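Local coordinates for protein leucine aminopeptidase 2 (Saccharomyces cerevisiae, PDB 2XQ0) that removes N-terminal residues from peptides, preferring di- and tripeptides, as a zinc-dependent M1-family aminopeptidase, and also has low epoxide hydrolase activity in vitro, at residues A[10-16]-A[427-433]; A[177-183]-A[194-198]; A[583-589]-A[618-622]. All blocks are in the same frame, centred on the assembly; numbering follows the deposited sequence.

Contact 1: residues A[10-16]-A[427-433]; sequences RPSRSPE and DTFQFLD
Residues 10-16 form an irregular, bent loop that leaves the end of helix 4-9 and runs past the first two turns of helix 428-438. The closest CA pairs are Arg10 with Phe429 at 6.5 Å and Pro15 with Asp427 at 5.4 Å. Arg10 is the first residue to leave helical phi/psi. Its CA sits over the face of the Phe429 ring, 3.8 Å from the centroid, as a CH-pi contact. The arginine side chain, chi1 t and chi2 t, then reaches along the helix. It makes a salt bridge with Asp433: Arg10 NH2 lies 2.5 Å from Asp433 OD1 and 2.9 Å from Asp433 OD2. The individual hydrogen bonds are weak, with N-H...O angles of 123° to 149°. One face of the guanidinium covers CB of Phe429. Pro11 adds an apolar touch, CD to Phe429 CE2 at 3.6 Å. Ser12 and Arg13 carry the chain around a bend away from the helix. Ser14 (chi1 m) brings it back and donates from OG to Asp427 OD2 at 2.8 Å. A cis peptide bond precedes Pro15, whose CB lies 3.8 Å from Gln430 OE1. Glu16 N donates to Asp427 OD2 at 3.0 Å, while the Glu16 carboxylate turns to His319. Asp427, chi1 p, thus divides its carboxylate. OD2 takes the loop, and OD1 accepts from Gln430 N at 3.0 Å. Asp427 N returns a bond to Gln430 OE1 at 2.9 Å. This reciprocal pair is a capping box, here with its N-cap aspartate also anchoring an N-terminal loop.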
loop_
_atom_site.group_PDB
_atom_site.type_symbol
_atom_site.label_atom_id
_atom_site.label_comp_id
_atom_site.label_asym_id
_atom_site.label_seq_id
_atom_site.Cartn_x
_atom_site.Cartn_y
_atom_site.Cartn_z
ATOM N N ARG A 10 14.534 -18.175 -16.283
ATOM C CA ARG A 10 15.451 -17.555 -15.347
ATOM C C ARG A 10 16.628 -16.917 -16.062
ATOM O O ARG A 10 17.146 -17.476 -17.016
ATOM C CB ARG A 10 15.953 -18.619 -14.378
ATOM C CG ARG A 10 17.123 -18.169 -13.568
ATOM C CD ARG A 10 17.988 -19.338 -13.229
ATOM N NE ARG A 10 17.348 -20.226 -12.275
ATOM C CZ ARG A 10 17.322 -20.004 -10.968
ATOM N NH1 ARG A 10 17.878 -18.914 -10.462
ATOM N NH2 ARG A 10 16.732 -20.872 -10.168
ATOM N N PRO A 11 17.060 -15.740 -15.608
ATOM C CA PRO A 11 18.240 -15.132 -16.224
ATOM C C PRO A 11 19.512 -15.874 -15.821
ATOM O O PRO A 11 19.520 -16.612 -14.830
ATOM C CB PRO A 11 18.244 -13.715 -15.631
ATOM C CG PRO A 11 17.513 -13.844 -14.351
ATOM C CD PRO A 11 16.458 -14.876 -14.580
ATOM N N SER A 12 20.586 -15.668 -16.575
ATOM C CA SER A 12 21.840 -16.371 -16.329
ATOM C C SER A 12 22.416 -15.944 -14.979
ATOM O O SER A 12 23.202 -16.670 -14.352
ATOM C CB SER A 12 22.833 -16.057 -17.442
ATOM O OG SER A 12 22.966 -14.655 -17.589
ATOM N N ARG A 13 22.020 -14.757 -14.536
ATOM C CA ARG A 13 22.462 -14.239 -13.247
ATOM C C ARG A 13 21.328 -13.566 -12.462
ATOM O O ARG A 13 20.534 -12.801 -13.016
ATOM C CB ARG A 13 23.628 -13.279 -13.452
ATOM C CG ARG A 13 24.214 -12.743 -12.182
ATOM C CD ARG A 13 25.489 -11.982 -12.476
ATOM N NE ARG A 13 26.618 -12.889 -12.613
ATOM C CZ ARG A 13 27.885 -12.499 -12.598
ATOM N NH1 ARG A 13 28.179 -11.211 -12.460
ATOM N NH2 ARG A 13 28.854 -13.393 -12.718
ATOM N N SER A 14 21.249 -13.876 -11.169
ATOM C CA SER A 14 20.226 -13.324 -10.286
ATOM C C SER A 14 20.897 -12.400 -9.265
ATOM O O SER A 14 22.066 -12.580 -8.963
ATOM C CB SER A 14 19.484 -14.459 -9.580
ATOM O OG SER A 14 18.427 -14.980 -10.372
ATOM N N PRO A 15 20.171 -11.386 -8.743
ATOM C CA PRO A 15 18.790 -10.993 -9.027
ATOM C C PRO A 15 18.625 -10.411 -10.421
ATOM O O PRO A 15 19.519 -9.744 -10.935
ATOM C CB PRO A 15 18.515 -9.888 -7.994
ATOM C CG PRO A 15 19.554 -10.038 -6.966
ATOM C CD PRO A 15 20.754 -10.560 -7.677
ATOM N N GLU A 16 17.457 -10.649 -11.002
ATOM C CA GLU A 16 17.123 -10.192 -12.334
ATOM C C GLU A 16 17.238 -8.678 -12.427
ATOM O O GLU A 16 16.855 -7.952 -11.502
ATOM C CB GLU A 16 15.691 -10.611 -12.650
ATOM C CG GLU A 16 15.206 -10.195 -14.018
ATOM C CD GLU A 16 13.799 -10.689 -14.283
ATOM O OE1 GLU A 16 13.655 -11.704 -14.995
ATOM O OE2 GLU A 16 12.843 -10.069 -13.776
ATOM N N ASP A 427 14.752 -12.188 -6.585
ATOM C CA ASP A 427 13.733 -12.426 -7.593
ATOM C C ASP A 427 12.973 -13.732 -7.301
ATOM O O ASP A 427 13.292 -14.462 -6.367
ATOM C CB ASP A 427 14.314 -12.349 -9.027
ATOM C CG ASP A 427 15.341 -13.431 -9.313
ATOM O OD1 ASP A 427 15.223 -14.513 -8.723
ATOM O OD2 ASP A 427 16.260 -13.213 -10.144
ATOM N N THR A 428 11.926 -13.989 -8.066
ATOM C CA THR A 428 11.093 -15.153 -7.852
ATOM C C THR A 428 11.905 -16.441 -7.971
ATOM O O THR A 428 11.650 -17.420 -7.276
ATOM C CB THR A 428 10.021 -15.185 -8.929
ATOM O OG1 THR A 428 9.219 -14.006 -8.817
ATOM C CG2 THR A 428 9.160 -16.416 -8.794
ATOM N N PHE A 429 12.881 -16.437 -8.872
ATOM C CA PHE A 429 13.646 -17.644 -9.139
ATOM C C PHE A 429 14.450 -18.034 -7.915
ATOM O O PHE A 429 14.553 -19.217 -7.590
ATOM C CB PHE A 429 14.529 -17.450 -10.375
ATOM C CG PHE A 429 13.772 -16.937 -11.563
ATOM C CD1 PHE A 429 12.893 -17.768 -12.239
ATOM C CD2 PHE A 429 13.892 -15.619 -11.967
ATOM C CE1 PHE A 429 12.168 -17.300 -13.310
ATOM C CE2 PHE A 429 13.170 -15.137 -13.050
ATOM C CZ PHE A 429 12.310 -15.980 -13.722
ATOM N N GLN A 430 14.985 -17.040 -7.208
ATOM C CA GLN A 430 15.729 -17.310 -5.982
ATOM C C GLN A 430 14.776 -17.802 -4.880
ATOM O O GLN A 430 15.135 -18.643 -4.051
ATOM C CB GLN A 430 16.484 -16.057 -5.531
ATOM C CG GLN A 430 17.527 -15.546 -6.539
ATOM C CD GLN A 430 18.074 -14.198 -6.139
ATOM O OE1 GLN A 430 17.470 -13.166 -6.423
ATOM N NE2 GLN A 430 19.213 -14.195 -5.449
ATOM N N PHE A 431 13.558 -17.268 -4.870
ATOM C CA PHE A 431 12.532 -17.750 -3.949
ATOM C C PHE A 431 12.341 -19.249 -4.192
ATOM O O PHE A 431 12.392 -20.043 -3.258
ATOM C CB PHE A 431 11.213 -16.990 -4.145
ATOM C CG PHE A 431 10.001 -17.695 -3.558
ATOM C CD1 PHE A 431 9.799 -17.735 -2.193
ATOM C CD2 PHE A 431 9.062 -18.291 -4.381
ATOM C CE1 PHE A 431 8.680 -18.371 -1.644
ATOM C CE2 PHE A 431 7.944 -18.931 -3.848
ATOM C CZ PHE A 431 7.758 -18.973 -2.472
ATOM N N LEU A 432 12.154 -19.634 -5.452
ATOM C CA LEU A 432 11.904 -21.046 -5.788
ATOM C C LEU A 432 13.067 -21.972 -5.445
ATOM O O LEU A 432 12.848 -23.042 -4.906
ATOM C CB LEU A 432 11.523 -21.215 -7.262
ATOM C CG LEU A 432 10.229 -20.488 -7.654
ATOM C CD1 LEU A 432 10.064 -20.443 -9.160
ATOM C CD2 LEU A 432 9.019 -21.126 -7.004
ATOM N N ASP A 433 14.297 -21.568 -5.770
ATOM C CA ASP A 433 15.479 -22.329 -5.358
ATOM C C ASP A 433 15.466 -22.593 -3.855
ATOM O O ASP A 433 15.792 -23.679 -3.407
ATOM C CB ASP A 433 16.767 -21.564 -5.673
ATOM C CG ASP A 433 16.943 -21.294 -7.143
ATOM O OD1 ASP A 433 16.344 -22.017 -7.950
ATOM O OD2 ASP A 433 17.697 -20.363 -7.488
#

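Contact 2: residues A[177-183]-A[194-198]; sequences VVFSGIR and YRFEQ
Phe196 has the most surface covered, followed by Arg183 and Tyr194. Segment 177-183 runs alongside strand 194-198 at first. The axes of 177-179 and 194-198 approach to 8.0 Å at 11°, without backbone pairing. An inverse gamma turn centred on Ser180 then reverses the chain, and Ile182 and Arg183 pair antiparallel with Glu197 and Phe196. Ile182 N to Glu197 O and Glu197 N to Ile182 O are both 2.8 Å. Arg183 and Phe196 are a non-hydrogen-bonded pair, CA-CA 4.3 Å. A CB on Gly181 would clash with Glu197 O, at 2.9 Å. The Phe196 ring (chi1 m) fills this bend. Phe179 CB lies over its face, 3.2 Å from the centroid, and Val177 O meets its edge, 3.6 Å from Phe196 CZ. Arg183 (chi1 t, chi2 p) lies along the sheet, its CD 3.6 Å from Phe196 CE1. Tyr194 CD1 lies over one face of the Arg183 guanidinium, 3.4 Å from Arg183 NH2, which makes a salt bridge with Asp186. Water 1 accepts from Arg183 NE at 2.9 Å and Arg195 N at 3.2 Å. Val177 CB packs on the Tyr194 ring face. Gln198 NE2 donates to Ser180 O at 3.2 Å and also to Asn280. Strands 182-183 and 193-199 form a beta hairpin, with 182-183 outermost in the large N-terminal sheet and 165-172 beyond 193-199; 177-179 edges a second sheet next to 209-211.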
loop_
_atom_site.group_PDB
_atom_site.type_symbol
_atom_site.label_atom_id
_atom_site.label_comp_id
_atom_site.label_asym_id
_atom_site.label_seq_id
_atom_site.Cartn_x
_atom_site.Cartn_y
_atom_site.Cartn_z
ATOM N N VAL A 177 9.383 17.106 12.490
ATOM C CA VAL A 177 9.670 16.224 11.366
ATOM C C VAL A 177 9.679 14.800 11.875
ATOM O O VAL A 177 10.240 14.519 12.940
ATOM C CB VAL A 177 11.074 16.493 10.746
ATOM C CG1 VAL A 177 11.435 15.430 9.690
ATOM C CG2 VAL A 177 11.164 17.886 10.154
ATOM N N VAL A 178 9.053 13.906 11.126
ATOM C CA VAL A 178 9.300 12.488 11.327
ATOM C C VAL A 178 9.924 11.905 10.063
ATOM O O VAL A 178 9.754 12.445 8.965
ATOM C CB VAL A 178 8.046 11.719 11.720
ATOM C CG1 VAL A 178 7.446 12.311 13.002
ATOM C CG2 VAL A 178 7.040 11.737 10.578
ATOM N N PHE A 179 10.665 10.818 10.242
ATOM C CA PHE A 179 11.488 10.241 9.195
ATOM C C PHE A 179 11.481 8.730 9.391
ATOM O O PHE A 179 11.257 8.253 10.498
ATOM C CB PHE A 179 12.920 10.764 9.311
ATOM C CG PHE A 179 13.880 10.146 8.327
ATOM C CD1 PHE A 179 13.959 10.619 7.026
ATOM C CD2 PHE A 179 14.724 9.109 8.717
ATOM C CE1 PHE A 179 14.838 10.036 6.100
ATOM C CE2 PHE A 179 15.602 8.527 7.818
ATOM C CZ PHE A 179 15.677 8.995 6.511
ATOM N N SER A 180 11.737 7.993 8.317
ATOM C CA SER A 180 11.822 6.540 8.372
ATOM C C SER A 180 13.153 6.082 8.965
ATOM O O SER A 180 13.978 5.438 8.288
ATOM C CB SER A 180 11.688 5.984 6.964
ATOM O OG SER A 180 12.640 6.599 6.107
ATOM N N GLY A 181 13.363 6.418 10.224
ATOM C CA GLY A 181 14.542 6.002 10.949
ATOM C C GLY A 181 14.376 6.345 12.414
ATOM O O GLY A 181 13.351 6.873 12.823
ATOM N N ILE A 182 15.395 6.042 13.208
ATOM C CA ILE A 182 15.334 6.284 14.638
ATOM C C ILE A 182 15.930 7.647 14.929
ATOM O O ILE A 182 17.024 7.973 14.489
ATOM C CB ILE A 182 16.050 5.181 15.440
ATOM C CG1 ILE A 182 15.342 3.836 15.196
ATOM C CG2 ILE A 182 16.058 5.526 16.931
ATOM C CD1 ILE A 182 15.937 2.659 15.919
ATOM N N ARG A 183 15.166 8.465 15.627
ATOM C CA ARG A 183 15.597 9.807 15.966
ATOM C C ARG A 183 16.819 9.765 16.860
ATOM O O ARG A 183 16.894 8.951 17.781
ATOM C CB ARG A 183 14.454 10.520 16.676
ATOM C CG ARG A 183 14.764 11.923 17.090
ATOM C CD ARG A 183 14.578 12.893 15.948
ATOM N NE ARG A 183 14.838 14.241 16.431
ATOM C CZ ARG A 183 13.940 14.982 17.072
ATOM N NH1 ARG A 183 12.720 14.517 17.266
ATOM N NH2 ARG A 183 14.259 16.196 17.497
ATOM N N TYR A 194 16.275 18.096 12.848
ATOM C CA TYR A 194 15.921 16.755 13.272
ATOM C C TYR A 194 16.877 15.743 12.642
ATOM O O TYR A 194 16.962 15.645 11.416
ATOM C CB TYR A 194 14.469 16.463 12.872
ATOM C CG TYR A 194 13.512 17.469 13.471
ATOM C CD1 TYR A 194 12.780 17.166 14.616
ATOM C CD2 TYR A 194 13.371 18.742 12.913
ATOM C CE1 TYR A 194 11.927 18.077 15.173
ATOM C CE2 TYR A 194 12.511 19.663 13.466
ATOM C CZ TYR A 194 11.797 19.326 14.598
ATOM O OH TYR A 194 10.946 20.249 15.160
ATOM N N ARG A 195 17.597 14.999 13.485
ATOM C CA ARG A 195 18.552 13.998 12.999
ATOM C C ARG A 195 18.031 12.589 13.236
ATOM O O ARG A 195 17.376 12.325 14.256
ATOM C CB ARG A 195 19.912 14.177 13.668
ATOM C CG ARG A 195 20.523 15.552 13.459
ATOM C CD ARG A 195 21.885 15.624 14.117
ATOM N NE ARG A 195 22.512 16.931 13.946
ATOM C CZ ARG A 195 23.209 17.290 12.871
ATOM N NH1 ARG A 195 23.365 16.442 11.863
ATOM N NH2 ARG A 195 23.751 18.496 12.804
ATOM N N PHE A 196 18.310 11.688 12.289
ATOM C CA PHE A 196 17.789 10.317 12.349
ATOM C C PHE A 196 18.853 9.366 11.858
ATOM O O PHE A 196 19.771 9.761 11.145
ATOM C CB PHE A 196 16.574 10.133 11.426
ATOM C CG PHE A 196 15.448 11.071 11.702
ATOM C CD1 PHE A 196 14.428 10.717 12.577
ATOM C CD2 PHE A 196 15.394 12.307 11.081
ATOM C CE1 PHE A 196 13.387 11.575 12.832
ATOM C CE2 PHE A 196 14.351 13.182 11.338
ATOM C CZ PHE A 196 13.341 12.809 12.209
ATOM N N GLU A 197 18.690 8.097 12.185
ATOM C CA GLU A 197 19.582 7.065 11.683
ATOM C C GLU A 197 18.745 5.849 11.293
ATOM O O GLU A 197 17.848 5.451 12.046
ATOM C CB GLU A 197 20.543 6.682 12.800
ATOM C CG GLU A 197 21.780 5.981 12.343
ATOM C CD GLU A 197 22.794 5.860 13.459
ATOM O OE1 GLU A 197 22.366 5.755 14.636
ATOM O OE2 GLU A 197 24.010 5.878 13.151
ATOM N N GLN A 198 19.015 5.266 10.124
ATOM C CA GLN A 198 18.385 4.001 9.746
ATOM C C GLN A 198 19.522 3.011 9.622
ATOM O O GLN A 198 20.255 3.037 8.640
ATOM C CB GLN A 198 17.616 4.104 8.421
ATOM C CG GLN A 198 16.945 2.775 8.005
ATOM C CD GLN A 198 16.193 2.135 9.171
ATOM O OE1 GLN A 198 16.707 1.229 9.832
ATOM N NE2 GLN A 198 14.985 2.627 9.447
HETATM O O HOH W 1 17.320 15.767 16.536
#

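Contact 3: residues A[583-589]-A[618-622]; sequences LGTVGRM and YHPIC
Polar bonds join the loop 583-589 to the start of helix 620-629. Tyr618 (chi1 m) extends its ring along the loop, and its OH donates to Leu583 O at 2.6 Å. The same hydroxyl is hydrogen-bonded to Tyr596 OH. Val586 O faces the ring edge, 3.3 Å from Tyr618 CE2. Water 2 links the backbones, donating to Gly587 O at 2.9 Å and accepting from His619 N at 2.7 Å. His619 (chi1 t) is the N-cap of its helix, and its ND1 accepts from Ile621 N at 3.2 Å. Arg588 holds the N-cap position of helix 589-600, so each segment leads into a helix.

Apolar contacts cluster at the two ends. Leu583 CD1 lies 4.1 Å from Tyr618 CZ. Met589 (chi1 m, chi2 t, chi3 m) packs its CG on Cys622 CB at 3.6 Å and its SD on Ile621 CG2 at 4.0 Å. In register, CA atoms of Gly587 and Tyr618 are 5.6 Å apart, and those of Met589 and Cys622 5.9 Å.

The Met589 side chain also touches Tyr273, a substrate-binding residue, and lies about 7 Å from the bound bestatin, so this corner borders the active-site cleft. Within the helical C-terminal region, the contact joins the turn between helices 576-582 and 589-600 to the start of the last helix. Val592 of helix 589-600 touches both Leu583 and Cys622, and strand 127-130 lies against His619 and Pro620.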
loop_
_atom_site.group_PDB
_atom_site.type_symbol
_atom_site.label_atom_id
_atom_site.label_comp_id
_atom_site.label_asym_id
_atom_site.label_seq_id
_atom_site.Cartn_x
_atom_site.Cartn_y
_atom_site.Cartn_z
ATOM N N LEU A 583 -17.339 13.289 0.418
ATOM C CA LEU A 583 -16.214 13.134 -0.488
ATOM C C LEU A 583 -15.246 14.312 -0.331
ATOM O O LEU A 583 -14.077 14.246 -0.724
ATOM C CB LEU A 583 -16.739 13.046 -1.918
ATOM C CG LEU A 583 -16.053 12.049 -2.843
ATOM C CD1 LEU A 583 -14.554 12.282 -2.833
ATOM C CD2 LEU A 583 -16.372 10.654 -2.415
ATOM N N GLY A 584 -15.737 15.396 0.254
ATOM C CA GLY A 584 -14.899 16.549 0.510
ATOM C C GLY A 584 -14.194 16.421 1.844
ATOM O O GLY A 584 -13.444 17.314 2.251
ATOM N N THR A 585 -14.435 15.303 2.524
ATOM C CA THR A 585 -13.869 15.081 3.851
ATOM C C THR A 585 -12.793 13.984 3.860
ATOM O O THR A 585 -12.004 13.903 4.801
ATOM C CB THR A 585 -14.974 14.759 4.902
ATOM O OG1 THR A 585 -15.390 13.397 4.775
ATOM C CG2 THR A 585 -16.186 15.683 4.718
ATOM N N VAL A 586 -12.762 13.153 2.818
ATOM C CA VAL A 586 -11.762 12.085 2.708
ATOM C C VAL A 586 -10.900 12.207 1.447
ATOM O O VAL A 586 -11.325 12.785 0.453
ATOM C CB VAL A 586 -12.402 10.661 2.767
ATOM C CG1 VAL A 586 -13.072 10.421 4.119
ATOM C CG2 VAL A 586 -13.397 10.460 1.631
ATOM N N GLY A 587 -9.690 11.654 1.502
ATOM C CA GLY A 587 -8.760 11.701 0.382
ATOM C C GLY A 587 -8.226 10.334 -0.027
ATOM O O GLY A 587 -7.550 10.194 -1.047
ATOM N N ARG A 588 -8.523 9.316 0.774
ATOM C CA ARG A 588 -8.074 7.958 0.469
ATOM C C ARG A 588 -8.628 7.491 -0.878
ATOM O O ARG A 588 -9.838 7.449 -1.069
ATOM C CB ARG A 588 -8.504 6.993 1.576
ATOM C CG ARG A 588 -7.935 5.592 1.421
ATOM C CD ARG A 588 -8.183 4.755 2.666
ATOM N NE ARG A 588 -7.671 3.399 2.510
ATOM C CZ ARG A 588 -7.893 2.411 3.366
ATOM N NH1 ARG A 588 -8.611 2.622 4.459
ATOM N NH2 ARG A 588 -7.390 1.208 3.131
ATOM N N MET A 589 -7.740 7.135 -1.808
ATOM C CA MET A 589 -8.166 6.802 -3.170
ATOM C C MET A 589 -9.277 5.769 -3.198
ATOM O O MET A 589 -10.258 5.914 -3.934
ATOM C CB MET A 589 -6.985 6.340 -4.030
ATOM C CG MET A 589 -6.209 7.489 -4.654
ATOM S SD MET A 589 -4.882 6.976 -5.764
ATOM C CE MET A 589 -3.743 6.182 -4.630
ATOM N N TYR A 618 -7.110 17.211 -2.736
ATOM C CA TYR A 618 -6.680 15.819 -2.835
ATOM C C TYR A 618 -5.187 15.701 -3.170
ATOM O O TYR A 618 -4.598 16.639 -3.697
ATOM C CB TYR A 618 -7.535 15.082 -3.875
ATOM C CG TYR A 618 -9.033 15.138 -3.610
ATOM C CD1 TYR A 618 -9.913 15.642 -4.563
ATOM C CD2 TYR A 618 -9.564 14.688 -2.406
ATOM C CE1 TYR A 618 -11.284 15.686 -4.323
ATOM C CE2 TYR A 618 -10.929 14.729 -2.156
ATOM C CZ TYR A 618 -11.785 15.229 -3.116
ATOM O OH TYR A 618 -13.140 15.272 -2.867
ATOM N N HIS A 619 -4.577 14.555 -2.855
ATOM C CA HIS A 619 -3.181 14.300 -3.230
ATOM C C HIS A 619 -3.074 14.377 -4.741
ATOM O O HIS A 619 -4.032 14.038 -5.442
ATOM C CB HIS A 619 -2.711 12.913 -2.748
ATOM C CG HIS A 619 -1.222 12.710 -2.837
ATOM N ND1 HIS A 619 -0.581 12.393 -4.014
ATOM C CD2 HIS A 619 -0.255 12.793 -1.894
ATOM C CE1 HIS A 619 0.718 12.290 -3.796
ATOM N NE2 HIS A 619 0.944 12.531 -2.517
ATOM N N PRO A 620 -1.918 14.827 -5.254
ATOM C CA PRO A 620 -1.716 14.904 -6.707
ATOM C C PRO A 620 -2.156 13.648 -7.464
ATOM O O PRO A 620 -2.774 13.764 -8.529
ATOM C CB PRO A 620 -0.204 15.065 -6.830
ATOM C CG PRO A 620 0.178 15.807 -5.617
ATOM C CD PRO A 620 -0.744 15.330 -4.514
ATOM N N ILE A 621 -1.834 12.474 -6.922
ATOM C CA ILE A 621 -2.175 11.204 -7.554
ATOM C C ILE A 621 -3.676 11.021 -7.637
ATOM O O ILE A 621 -4.229 10.767 -8.706
ATOM C CB ILE A 621 -1.615 10.013 -6.760
ATOM C CG1 ILE A 621 -0.164 10.266 -6.337
ATOM C CG2 ILE A 621 -1.735 8.750 -7.589
ATOM C CD1 ILE A 621 0.845 10.118 -7.443
ATOM N N CYS A 622 -4.331 11.143 -6.490
ATOM C CA CYS A 622 -5.782 11.038 -6.428
ATOM C C CYS A 622 -6.484 12.087 -7.306
ATOM O O CYS A 622 -7.503 11.786 -7.928
ATOM C CB CYS A 622 -6.252 11.124 -4.980
ATOM S SG CYS A 622 -8.027 11.092 -4.789
HETATM O O HOH W 2 -5.969 12.531 -1.808
#

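Contact 2 is nested within the long chain loop closed by contact 1, and contact 3 follows both in sequence. None touches another, and the three share no helix or strand. Contact 1 is partly buried, about 25 Å from the chain centre, and ties the N-terminal loop to the M1 domain range by a salt bridge and by hydrogen bonds from Ser14 and Glu16 to the N-cap Asp427. Contact 2 is largely buried and local, with aromatic packing beside a short strand pairing in the N-terminal domain. Contact 3 is also buried, but joins an interhelical loop to the start of the last helix through a tyrosine, a water and small apolar contacts.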